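Side-chain contacts in separin (PDB 5U1T), which cleaves the MCD1/SCC1 subunit of cohesin at the onset of anaphase, as a caspase-like cysteine protease held inactive by securin for most of the cell cycle: residues A[328-333]-A[345-350]; A[620-625]-A[893-898]; A[808-813]-A[1478-1483]; A[1291-1296]-A[1341-1346]. One frame throughout, in Å; residues are numbered along the deposited sequence.

Interaction 1. Residues A[328-333]-A[345-350]; sequences CLWSTI and LRQFDC
Trp330 reaches from helix 319-336 to Gln347 and Phe348 of helix 342-357, whose axis lies 12.6 Å away and runs roughly antiparallel but splayed (141°). A wide spacing of this kind suits tryptophan, a large, flat, mostly apolar side chain. Its CB points toward the second helix, and with CG anti to the carbonyl carbon (chi1 -78°) the indole continues that course. Along one border CZ2 passes the amide of Gln347, lying 3.4 Å from Gln347 OE1, near the ring plane. At the tip, CH2 rests 3.7 Å from Phe348 CB. Phe348 then turns its edge onto one indole face, a T-shaped pair with the six-membered rings 5.8 Å apart between centroids and 87° between planes; Ile333 CD1 lies over the opposite face. With an alanine in its place, the Phe348 edge would probably lose the aromatic face it meets and a gap would open between the helices. Leu378 of helix 365-384 touches both aromatic side chains. The buried Gln347 amide is answered by Thr351 at OE1 and Thr309 at NE2, so this helical hairpin is held mainly by aromatic and apolar packing, with its polar group tied down at the border.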
# COMPACT_ATOMS: atom_id res chain seq x y z
N CYS A 328 47.26 46.41 -23.57
CA CYS A 328 48.68 46.71 -23.68
C CYS A 328 49.41 46.50 -22.36
O CYS A 328 50.48 45.89 -22.31
CB CYS A 328 48.90 48.16 -24.15
SG CYS A 328 48.49 48.49 -25.90
N LEU A 329 48.83 47.03 -21.29
CA LEU A 329 49.47 46.96 -19.98
C LEU A 329 49.57 45.52 -19.49
O LEU A 329 50.64 45.10 -19.05
CB LEU A 329 48.69 47.84 -18.99
CG LEU A 329 49.06 47.93 -17.51
CD1 LEU A 329 50.44 48.52 -17.33
CD2 LEU A 329 48.01 48.76 -16.78
N TRP A 330 48.48 44.77 -19.59
CA TRP A 330 48.46 43.44 -19.00
C TRP A 330 49.20 42.42 -19.85
O TRP A 330 49.61 41.37 -19.36
CB TRP A 330 47.03 42.99 -18.73
CG TRP A 330 46.50 43.64 -17.51
CD1 TRP A 330 45.65 44.71 -17.45
CD2 TRP A 330 46.83 43.31 -16.16
NE1 TRP A 330 45.42 45.05 -16.14
CE2 TRP A 330 46.13 44.20 -15.33
CE3 TRP A 330 47.63 42.33 -15.57
CZ2 TRP A 330 46.21 44.15 -13.93
CZ3 TRP A 330 47.71 42.27 -14.18
CH2 TRP A 330 47.01 43.18 -13.38
N SER A 331 49.38 42.74 -21.13
CA SER A 331 50.16 41.87 -21.98
C SER A 331 51.63 41.97 -21.58
O SER A 331 52.35 40.97 -21.58
CB SER A 331 49.97 42.21 -23.45
OG SER A 331 48.60 42.33 -23.77
N THR A 332 52.07 43.17 -21.21
CA THR A 332 53.46 43.34 -20.79
C THR A 332 53.68 42.67 -19.44
O THR A 332 54.78 42.18 -19.16
CB THR A 332 53.87 44.84 -20.69
OG1 THR A 332 53.48 45.53 -21.88
CG2 THR A 332 55.39 44.97 -20.52
N ILE A 333 52.65 42.62 -18.60
CA ILE A 333 52.78 41.98 -17.29
C ILE A 333 53.09 40.49 -17.45
O ILE A 333 54.03 39.99 -16.82
CB ILE A 333 51.52 42.15 -16.42
CG1 ILE A 333 51.32 43.63 -16.08
CG2 ILE A 333 51.63 41.32 -15.15
CD1 ILE A 333 50.65 43.89 -14.75
N LEU A 345 47.68 42.43 -8.04
CA LEU A 345 46.40 41.78 -7.76
C LEU A 345 45.31 42.78 -7.42
O LEU A 345 44.14 42.56 -7.74
CB LEU A 345 46.56 40.78 -6.61
CG LEU A 345 47.49 39.64 -6.98
CD1 LEU A 345 47.95 38.90 -5.74
CD2 LEU A 345 46.81 38.70 -7.95
N ARG A 346 45.69 43.88 -6.77
CA ARG A 346 44.76 44.97 -6.51
C ARG A 346 44.32 45.59 -7.84
O ARG A 346 43.14 45.88 -8.04
CB ARG A 346 45.38 46.05 -5.61
CG ARG A 346 45.54 45.67 -4.13
CD ARG A 346 44.37 44.85 -3.60
NE ARG A 346 44.66 43.42 -3.57
CZ ARG A 346 43.75 42.47 -3.34
NH1 ARG A 346 42.49 42.81 -3.13
NH2 ARG A 346 44.11 41.19 -3.34
N GLN A 347 45.28 45.81 -8.73
CA GLN A 347 44.97 46.44 -10.01
C GLN A 347 44.12 45.50 -10.85
O GLN A 347 43.16 45.94 -11.50
CB GLN A 347 46.25 46.83 -10.76
CG GLN A 347 46.17 48.19 -11.46
CD GLN A 347 45.20 48.22 -12.64
OE1 GLN A 347 45.28 47.40 -13.55
NE2 GLN A 347 44.27 49.17 -12.62
N PHE A 348 44.45 44.21 -10.81
CA PHE A 348 43.70 43.20 -11.54
C PHE A 348 42.25 43.26 -11.11
O PHE A 348 41.37 43.57 -11.91
CB PHE A 348 44.27 41.80 -11.30
CG PHE A 348 43.50 40.70 -11.99
CD1 PHE A 348 42.42 40.08 -11.38
CD2 PHE A 348 43.87 40.26 -13.25
CE1 PHE A 348 41.73 39.06 -12.01
CE2 PHE A 348 43.17 39.25 -13.89
CZ PHE A 348 42.10 38.65 -13.26
N ASP A 349 42.02 42.95 -9.83
CA ASP A 349 40.70 42.99 -9.24
C ASP A 349 39.97 44.26 -9.65
O ASP A 349 38.80 44.22 -10.01
CB ASP A 349 40.80 42.89 -7.72
CG ASP A 349 41.22 41.52 -7.26
OD1 ASP A 349 41.62 40.71 -8.12
OD2 ASP A 349 41.14 41.25 -6.04
N CYS A 350 40.68 45.37 -9.65
CA CYS A 350 40.10 46.64 -10.06
C CYS A 350 39.81 46.70 -11.56
O CYS A 350 38.73 47.13 -11.97
CB CYS A 350 41.01 47.78 -9.66
SG CYS A 350 40.26 49.39 -9.88

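Interaction 2. Residues A[620-625]-A[893-898]; sequences FDKLSI and VLYFGD
Lys622 and Tyr895 meet in two ways, by one polar bond and by packing along the tyrosine. The hydrogen bond runs from the backbone N of Lys622 to Tyr895 OH, 3.3 Å long and bent (138° at the hydrogen). Lys622 sits in the first turn of helix 621-633, two residues past Phe620 at the N-cap position, where backbone N-H groups have no carbonyl of an earlier turn to bind. The phenol oxygen serves as that acceptor, and it in turn donates to the carbonyl oxygen of Ala870, so this buried hydroxyl is held by two partners. Tyrosine suits the place because its rigid ring, with CG anti to the backbone N (chi1 -174°), carries a polar atom far from its own short helix.

The packing belongs to the aliphatic part of the lysine. Its CB lies 3.7 Å from Tyr895 CZ, while CD stands over the rim of one ring face, 4.3 Å above the plane. The exposed lysine then bends at chi3 and chi4 past the tyrosine, bringing CE to the Tyr895 carbonyl. Nearby, Asp621 is tied to Ser655 by its own carboxylate.

Here, within the mainly helical part of separase, one N-H of a first helical turn is met by a tyrosine hydroxyl brought from the distant helix 893-896.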
# COMPACT_ATOMS: atom_id res chain seq x y z
N PHE A 620 9.34 -11.23 2.84
CA PHE A 620 10.55 -12.03 2.97
C PHE A 620 11.21 -11.61 4.27
O PHE A 620 12.40 -11.30 4.29
CB PHE A 620 11.51 -11.82 1.80
CG PHE A 620 11.17 -12.58 0.55
CD1 PHE A 620 9.86 -12.90 0.24
CD2 PHE A 620 12.17 -12.97 -0.32
CE1 PHE A 620 9.56 -13.59 -0.94
CE2 PHE A 620 11.86 -13.67 -1.49
CZ PHE A 620 10.56 -13.98 -1.79
N ASP A 621 10.43 -11.58 5.34
CA ASP A 621 10.79 -10.87 6.56
C ASP A 621 12.14 -11.28 7.18
O ASP A 621 12.80 -10.47 7.84
CB ASP A 621 9.66 -11.03 7.59
CG ASP A 621 8.28 -10.71 7.01
OD1 ASP A 621 8.16 -9.75 6.20
OD2 ASP A 621 7.30 -11.42 7.34
N LYS A 622 12.56 -12.53 6.97
CA LYS A 622 13.83 -13.02 7.50
C LYS A 622 15.00 -12.31 6.80
O LYS A 622 15.88 -11.74 7.44
CB LYS A 622 13.92 -14.54 7.30
CG LYS A 622 15.05 -15.23 8.02
CD LYS A 622 15.02 -16.72 7.72
CE LYS A 622 15.20 -17.58 8.97
NZ LYS A 622 16.61 -17.61 9.52
N LEU A 623 14.98 -12.38 5.47
CA LEU A 623 15.94 -11.68 4.62
C LEU A 623 15.90 -10.19 4.91
O LEU A 623 16.94 -9.56 5.05
CB LEU A 623 15.65 -11.95 3.13
CG LEU A 623 16.02 -13.37 2.69
CD1 LEU A 623 15.60 -13.64 1.26
CD2 LEU A 623 17.49 -13.61 2.89
N SER A 624 14.71 -9.63 5.03
CA SER A 624 14.58 -8.23 5.40
C SER A 624 15.37 -7.90 6.68
O SER A 624 16.11 -6.92 6.71
CB SER A 624 13.11 -7.85 5.56
OG SER A 624 12.50 -7.67 4.29
N ILE A 625 15.23 -8.73 7.72
CA ILE A 625 15.92 -8.46 8.98
C ILE A 625 17.44 -8.55 8.79
O ILE A 625 18.19 -7.70 9.26
CB ILE A 625 15.45 -9.42 10.12
CG1 ILE A 625 14.01 -9.10 10.50
CG2 ILE A 625 16.29 -9.29 11.36
CD1 ILE A 625 13.35 -10.13 11.39
N VAL A 893 8.86 -23.55 13.41
CA VAL A 893 10.09 -23.73 14.17
C VAL A 893 11.30 -23.77 13.24
O VAL A 893 12.39 -23.32 13.61
CB VAL A 893 10.08 -25.00 15.08
CG1 VAL A 893 8.81 -25.05 15.91
CG2 VAL A 893 10.28 -26.29 14.29
N LEU A 894 11.14 -24.28 12.02
CA LEU A 894 12.29 -24.32 11.11
C LEU A 894 12.59 -22.96 10.50
O LEU A 894 13.55 -22.82 9.76
CB LEU A 894 12.08 -25.33 9.99
CG LEU A 894 12.32 -26.79 10.37
CD1 LEU A 894 12.31 -27.65 9.12
CD2 LEU A 894 13.63 -26.97 11.17
N TYR A 895 11.75 -21.97 10.79
CA TYR A 895 11.91 -20.65 10.19
C TYR A 895 12.46 -19.70 11.23
O TYR A 895 13.28 -18.85 10.91
CB TYR A 895 10.58 -20.14 9.64
CG TYR A 895 10.65 -18.83 8.87
CD1 TYR A 895 10.62 -17.61 9.53
CD2 TYR A 895 10.71 -18.82 7.49
CE1 TYR A 895 10.67 -16.41 8.83
CE2 TYR A 895 10.75 -17.63 6.78
CZ TYR A 895 10.73 -16.42 7.46
OH TYR A 895 10.75 -15.23 6.75
N PHE A 896 12.04 -19.85 12.48
CA PHE A 896 12.60 -19.03 13.54
C PHE A 896 13.79 -19.69 14.24
O PHE A 896 14.60 -19.00 14.88
CB PHE A 896 11.53 -18.66 14.56
CG PHE A 896 10.52 -17.72 14.03
CD1 PHE A 896 10.76 -16.36 14.02
CD2 PHE A 896 9.32 -18.18 13.53
CE1 PHE A 896 9.84 -15.49 13.53
CE2 PHE A 896 8.40 -17.31 13.03
CZ PHE A 896 8.66 -15.96 13.03
N GLY A 897 13.90 -21.01 14.11
CA GLY A 897 14.99 -21.74 14.74
C GLY A 897 15.10 -21.37 16.19
O GLY A 897 14.13 -21.51 16.95
N ASP A 898 16.25 -20.84 16.58
CA ASP A 898 16.51 -20.47 17.97
C ASP A 898 15.91 -19.11 18.35
O ASP A 898 16.01 -18.70 19.51
CB ASP A 898 18.00 -20.44 18.20
CG ASP A 898 18.71 -19.69 17.13
OD1 ASP A 898 18.10 -18.75 16.59
OD2 ASP A 898 19.86 -20.05 16.79

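Interaction 3. Residues A[808-813]-A[1478-1483]; sequences SARDCE and VRSKEI
Arg810 and Ser1480 bridge the first turns of two helices, joining helix 809-825 of the helical region to helix 1480-1483 in the C50 peptidase part of the chain. The guanidinium brings two donors to one acceptor. Its NH2 makes the main hydrogen bond to Ser1480 OG (2.7 Å, 139°), and NH1 adds a weak one at 3.3 Å to the same oxygen. The hydroxyl sits near the guanidinium edge, tilted 26° out of the plane in the NH2 bond, and both bonds are bent, as goes with one oxygen shared by two donors. Arginine suits the span: CG anti to the backbone N (chi1 -164°) sends the chain across before it bends at chi3, while a short serine keeps its oxygen close to its own helix. The other protein chain of the assembly takes part too, placing an aromatic side chain against Arg810 in a cation-pi contact. A leucine in place of Arg810 would probably leave Ser1480 OG without its two donors and that aromatic group without its cation.

The neighbouring charges have mates of their own. Arg1479 forms a salt bridge through NE to Glu1453, while Glu1482 OE1 lies over its guanidinium face, attracted by charge alone. Asp811 OD1 is bonded to an aromatic side chain of the other protein chain. Its OD2 accepts the hydroxyl of the N-cap residue: Ser808 OG lies 2.6 Å from Asp811 OD2, on the anti lone pair.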
# COMPACT_ATOMS: atom_id res chain seq x y z
N SER A 808 -23.56 -9.12 8.51
CA SER A 808 -24.20 -8.62 7.30
C SER A 808 -23.73 -9.31 6.03
O SER A 808 -22.78 -8.86 5.38
CB SER A 808 -23.97 -7.12 7.18
OG SER A 808 -24.71 -6.62 6.08
N ALA A 809 -24.40 -10.40 5.66
CA ALA A 809 -24.16 -11.07 4.39
C ALA A 809 -24.26 -10.09 3.21
O ALA A 809 -23.45 -10.15 2.29
CB ALA A 809 -25.14 -12.22 4.21
N ARG A 810 -25.23 -9.19 3.26
CA ARG A 810 -25.48 -8.28 2.15
C ARG A 810 -24.24 -7.49 1.73
O ARG A 810 -23.90 -7.40 0.55
CB ARG A 810 -26.62 -7.33 2.50
CG ARG A 810 -27.22 -6.61 1.28
CD ARG A 810 -28.19 -5.51 1.69
NE ARG A 810 -29.56 -5.99 1.92
CZ ARG A 810 -30.60 -5.70 1.13
NH1 ARG A 810 -31.82 -6.17 1.41
NH2 ARG A 810 -30.43 -4.93 0.06
N ASP A 811 -23.54 -6.92 2.71
CA ASP A 811 -22.40 -6.07 2.40
C ASP A 811 -21.18 -6.89 2.07
O ASP A 811 -20.31 -6.44 1.34
CB ASP A 811 -22.08 -5.13 3.56
CG ASP A 811 -23.20 -4.18 3.86
OD1 ASP A 811 -23.21 -3.09 3.25
OD2 ASP A 811 -24.05 -4.51 4.70
N CYS A 812 -21.12 -8.08 2.63
CA CYS A 812 -19.99 -8.96 2.40
C CYS A 812 -19.99 -9.44 0.97
O CYS A 812 -18.95 -9.48 0.30
CB CYS A 812 -20.02 -10.14 3.37
SG CYS A 812 -19.40 -9.72 5.02
N GLU A 813 -21.17 -9.81 0.49
CA GLU A 813 -21.32 -10.21 -0.89
C GLU A 813 -20.87 -9.09 -1.80
O GLU A 813 -20.19 -9.33 -2.79
CB GLU A 813 -22.75 -10.60 -1.20
CG GLU A 813 -23.12 -11.98 -0.73
CD GLU A 813 -22.22 -13.07 -1.30
OE1 GLU A 813 -21.35 -13.56 -0.57
OE2 GLU A 813 -22.41 -13.44 -2.48
N VAL A 1478 -37.81 0.18 -5.91
CA VAL A 1478 -37.33 1.02 -4.82
C VAL A 1478 -36.26 0.30 -4.03
O VAL A 1478 -36.40 -0.87 -3.70
CB VAL A 1478 -38.47 1.44 -3.88
CG1 VAL A 1478 -39.20 0.22 -3.35
CG2 VAL A 1478 -37.95 2.30 -2.75
N ARG A 1479 -35.17 1.01 -3.75
CA ARG A 1479 -34.00 0.40 -3.15
C ARG A 1479 -34.21 0.07 -1.68
O ARG A 1479 -34.97 0.76 -0.99
CB ARG A 1479 -32.80 1.32 -3.30
CG ARG A 1479 -32.39 1.56 -4.73
CD ARG A 1479 -31.39 2.68 -4.81
NE ARG A 1479 -32.03 3.99 -4.72
CZ ARG A 1479 -31.37 5.10 -4.44
NH1 ARG A 1479 -32.00 6.27 -4.37
NH2 ARG A 1479 -30.06 5.04 -4.21
N SER A 1480 -33.53 -0.98 -1.22
CA SER A 1480 -33.56 -1.40 0.17
C SER A 1480 -33.25 -0.21 1.09
O SER A 1480 -33.87 -0.04 2.14
CB SER A 1480 -32.55 -2.54 0.41
OG SER A 1480 -32.68 -3.62 -0.52
N LYS A 1481 -32.33 0.63 0.64
CA LYS A 1481 -31.76 1.74 1.41
C LYS A 1481 -32.76 2.79 1.87
O LYS A 1481 -32.67 3.28 3.00
CB LYS A 1481 -30.69 2.43 0.58
CG LYS A 1481 -29.71 1.46 -0.04
CD LYS A 1481 -28.50 1.26 0.87
CE LYS A 1481 -27.73 2.57 1.09
NZ LYS A 1481 -26.45 2.35 1.83
N GLU A 1482 -33.67 3.16 0.98
CA GLU A 1482 -34.60 4.24 1.24
C GLU A 1482 -35.78 3.79 2.10
O GLU A 1482 -36.29 4.57 2.91
CB GLU A 1482 -35.10 4.84 -0.07
CG GLU A 1482 -34.73 6.31 -0.26
CD GLU A 1482 -33.23 6.55 -0.32
OE1 GLU A 1482 -32.48 5.70 -0.86
OE2 GLU A 1482 -32.80 7.61 0.18
N ILE A 1483 -36.24 2.55 1.91
CA ILE A 1483 -37.27 2.04 2.80
C ILE A 1483 -36.71 2.09 4.22
O ILE A 1483 -37.39 2.56 5.15
CB ILE A 1483 -37.69 0.60 2.45
CG1 ILE A 1483 -38.50 0.59 1.16
CG2 ILE A 1483 -38.51 0.02 3.56
CD1 ILE A 1483 -38.47 -0.74 0.48

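Interaction 4. Residues A[1291-1296]-A[1341-1346]; sequences ELFLKL and EQIKKY
Leu1294 and Tyr1346 cross at about a right angle where the weakly bonded helix 1287-1294 packs on helix 1332-1347, a helix-helix contact within the C50 family region. The leucine comes down over the phenol face in a CH-pi contact: CD1 stands 3.6 Å from the ring centroid and only 13° off the ring normal. Its other methyl, CD2, sits toward the inner end of the ring, 3.6 Å from Tyr1346 CG, so the forked leucine spreads over the flat surface. Tyr1346 has CG anti to its backbone N (chi1 170°), which swings the ring out to the facing helix; its hydroxyl goes on to bond the backbone N of Asp1251, so both the ring and its polar end have partners.

Ile1343, one turn earlier, fills the other half of the contact, where the backbones come close. With CG1 anti to the carbonyl carbon (chi1 -67°) and chi2 extended, its CD1 is carried across to Phe1293. There it lies 3.5 Å from Phe1293 O and 4.2 Å from Phe1293 CB, at the edge of the ring and near its plane. A beta-branched side chain suits a place where the CA atoms of Leu1294 and Ile1343 are 5.7 Å apart. The Phe1293 ring itself leads away to Leu1310 and Val1314 of helix 1303-1320, while Phe1258 of helix 1252-1269 touches Leu1294, making a small cluster of helices. In the loop that follows, Leu1296 adds its CD1, 3.9 Å from Ile1343 CD1.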
# COMPACT_ATOMS: atom_id res chain seq x y z
N GLU A 1291 -49.64 -28.14 34.49
CA GLU A 1291 -50.66 -27.56 33.61
C GLU A 1291 -50.69 -28.21 32.24
O GLU A 1291 -51.71 -28.22 31.57
CB GLU A 1291 -50.46 -26.06 33.44
CG GLU A 1291 -50.84 -25.24 34.65
CD GLU A 1291 -50.39 -23.80 34.55
OE1 GLU A 1291 -50.46 -23.06 35.57
OE2 GLU A 1291 -49.98 -23.40 33.43
N LEU A 1292 -49.56 -28.75 31.82
CA LEU A 1292 -49.48 -29.37 30.50
C LEU A 1292 -50.44 -30.55 30.41
O LEU A 1292 -50.96 -30.84 29.34
CB LEU A 1292 -48.06 -29.83 30.20
CG LEU A 1292 -47.05 -28.74 29.83
CD1 LEU A 1292 -45.69 -29.37 29.56
CD2 LEU A 1292 -47.55 -27.96 28.63
N PHE A 1293 -50.67 -31.23 31.53
CA PHE A 1293 -51.56 -32.39 31.57
C PHE A 1293 -53.00 -31.95 31.32
O PHE A 1293 -53.68 -32.53 30.48
CB PHE A 1293 -51.44 -33.13 32.92
CG PHE A 1293 -50.20 -33.97 33.03
CD1 PHE A 1293 -49.01 -33.41 33.47
CD2 PHE A 1293 -50.22 -35.30 32.66
CE1 PHE A 1293 -47.86 -34.16 33.53
CE2 PHE A 1293 -49.08 -36.06 32.73
CZ PHE A 1293 -47.90 -35.49 33.17
N LEU A 1294 -53.42 -30.91 32.03
CA LEU A 1294 -54.72 -30.29 31.84
C LEU A 1294 -54.93 -29.78 30.42
O LEU A 1294 -56.06 -29.55 30.00
CB LEU A 1294 -54.91 -29.14 32.81
CG LEU A 1294 -55.03 -29.53 34.27
CD1 LEU A 1294 -55.62 -28.39 35.10
CD2 LEU A 1294 -55.88 -30.78 34.38
N LYS A 1295 -53.86 -29.57 29.68
CA LYS A 1295 -54.05 -29.01 28.36
C LYS A 1295 -54.22 -30.12 27.32
O LYS A 1295 -54.62 -29.85 26.19
CB LYS A 1295 -52.91 -28.04 28.02
CG LYS A 1295 -53.09 -26.68 28.73
CD LYS A 1295 -51.87 -25.77 28.66
CE LYS A 1295 -52.18 -24.42 29.32
NZ LYS A 1295 -51.01 -23.49 29.45
N LEU A 1296 -53.99 -31.37 27.69
CA LEU A 1296 -54.25 -32.47 26.77
C LEU A 1296 -55.77 -32.64 26.48
O LEU A 1296 -56.62 -32.32 27.32
CB LEU A 1296 -53.68 -33.78 27.32
CG LEU A 1296 -52.20 -33.83 27.67
CD1 LEU A 1296 -51.93 -34.94 28.68
CD2 LEU A 1296 -51.38 -34.03 26.41
N GLU A 1341 -58.53 -39.98 33.94
CA GLU A 1341 -59.74 -39.73 34.71
C GLU A 1341 -59.76 -38.27 35.16
O GLU A 1341 -60.69 -37.53 34.83
CB GLU A 1341 -59.81 -40.68 35.90
CG GLU A 1341 -61.07 -40.64 36.73
CD GLU A 1341 -60.96 -41.52 37.99
OE1 GLU A 1341 -60.10 -42.45 38.04
OE2 GLU A 1341 -61.76 -41.28 38.94
N GLN A 1342 -58.73 -37.85 35.88
CA GLN A 1342 -58.70 -36.47 36.37
C GLN A 1342 -58.69 -35.44 35.21
O GLN A 1342 -59.24 -34.35 35.36
CB GLN A 1342 -57.49 -36.26 37.28
CG GLN A 1342 -57.50 -37.03 38.58
CD GLN A 1342 -58.86 -37.04 39.28
OE1 GLN A 1342 -59.38 -36.00 39.70
NE2 GLN A 1342 -59.45 -38.24 39.40
N ILE A 1343 -58.07 -35.78 34.08
CA ILE A 1343 -58.03 -34.85 32.95
C ILE A 1343 -59.43 -34.75 32.33
O ILE A 1343 -59.92 -33.65 32.09
CB ILE A 1343 -56.94 -35.26 31.89
CG1 ILE A 1343 -55.52 -35.12 32.47
CG2 ILE A 1343 -57.04 -34.41 30.63
CD1 ILE A 1343 -54.43 -35.73 31.60
N LYS A 1344 -60.09 -35.89 32.09
CA LYS A 1344 -61.48 -35.88 31.61
C LYS A 1344 -62.38 -35.04 32.51
O LYS A 1344 -63.17 -34.23 32.02
CB LYS A 1344 -62.02 -37.30 31.50
CG LYS A 1344 -61.73 -37.95 30.16
CD LYS A 1344 -62.10 -39.42 30.15
CE LYS A 1344 -61.73 -40.06 28.83
NZ LYS A 1344 -62.01 -41.52 28.82
N LYS A 1345 -62.23 -35.20 33.82
CA LYS A 1345 -63.04 -34.45 34.77
C LYS A 1345 -62.80 -32.95 34.66
O LYS A 1345 -63.70 -32.15 34.84
CB LYS A 1345 -62.75 -34.91 36.21
CG LYS A 1345 -63.74 -34.42 37.26
CD LYS A 1345 -63.30 -34.82 38.67
CE LYS A 1345 -64.39 -34.52 39.69
NZ LYS A 1345 -64.09 -35.04 41.07
N TYR A 1346 -61.57 -32.58 34.34
CA TYR A 1346 -61.19 -31.17 34.28
C TYR A 1346 -61.74 -30.53 33.02
O TYR A 1346 -62.37 -29.45 33.07
CB TYR A 1346 -59.68 -31.00 34.34
CG TYR A 1346 -59.28 -29.58 34.05
CD1 TYR A 1346 -59.31 -28.62 35.05
CD2 TYR A 1346 -58.91 -29.20 32.76
CE1 TYR A 1346 -58.97 -27.32 34.77
CE2 TYR A 1346 -58.58 -27.92 32.49
CZ TYR A 1346 -58.60 -26.98 33.49
OH TYR A 1346 -58.25 -25.69 33.21

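In the fold
The four contacts are strung along an elongated molecule. Interaction 1 joins neighbouring helices far from the chain's centre, and its centre is about 137 Å from that of interaction 4, on the opposite side. Interaction 2 lies nearer the middle, tying helix 621-633 to the short helix 893-896. Its segments alternate along the chain with those of interaction 3, their centres about 45 Å apart. Interaction 3 closes the longest loop, from helix 809-825 to helix 1480-1483, and interaction 4 falls within that span, about 51 Å away between centres. Contacts 1 and 2 thus hold helical parts together, 4 packs helices of the C50 region, and 3 probably helps to join the two parts.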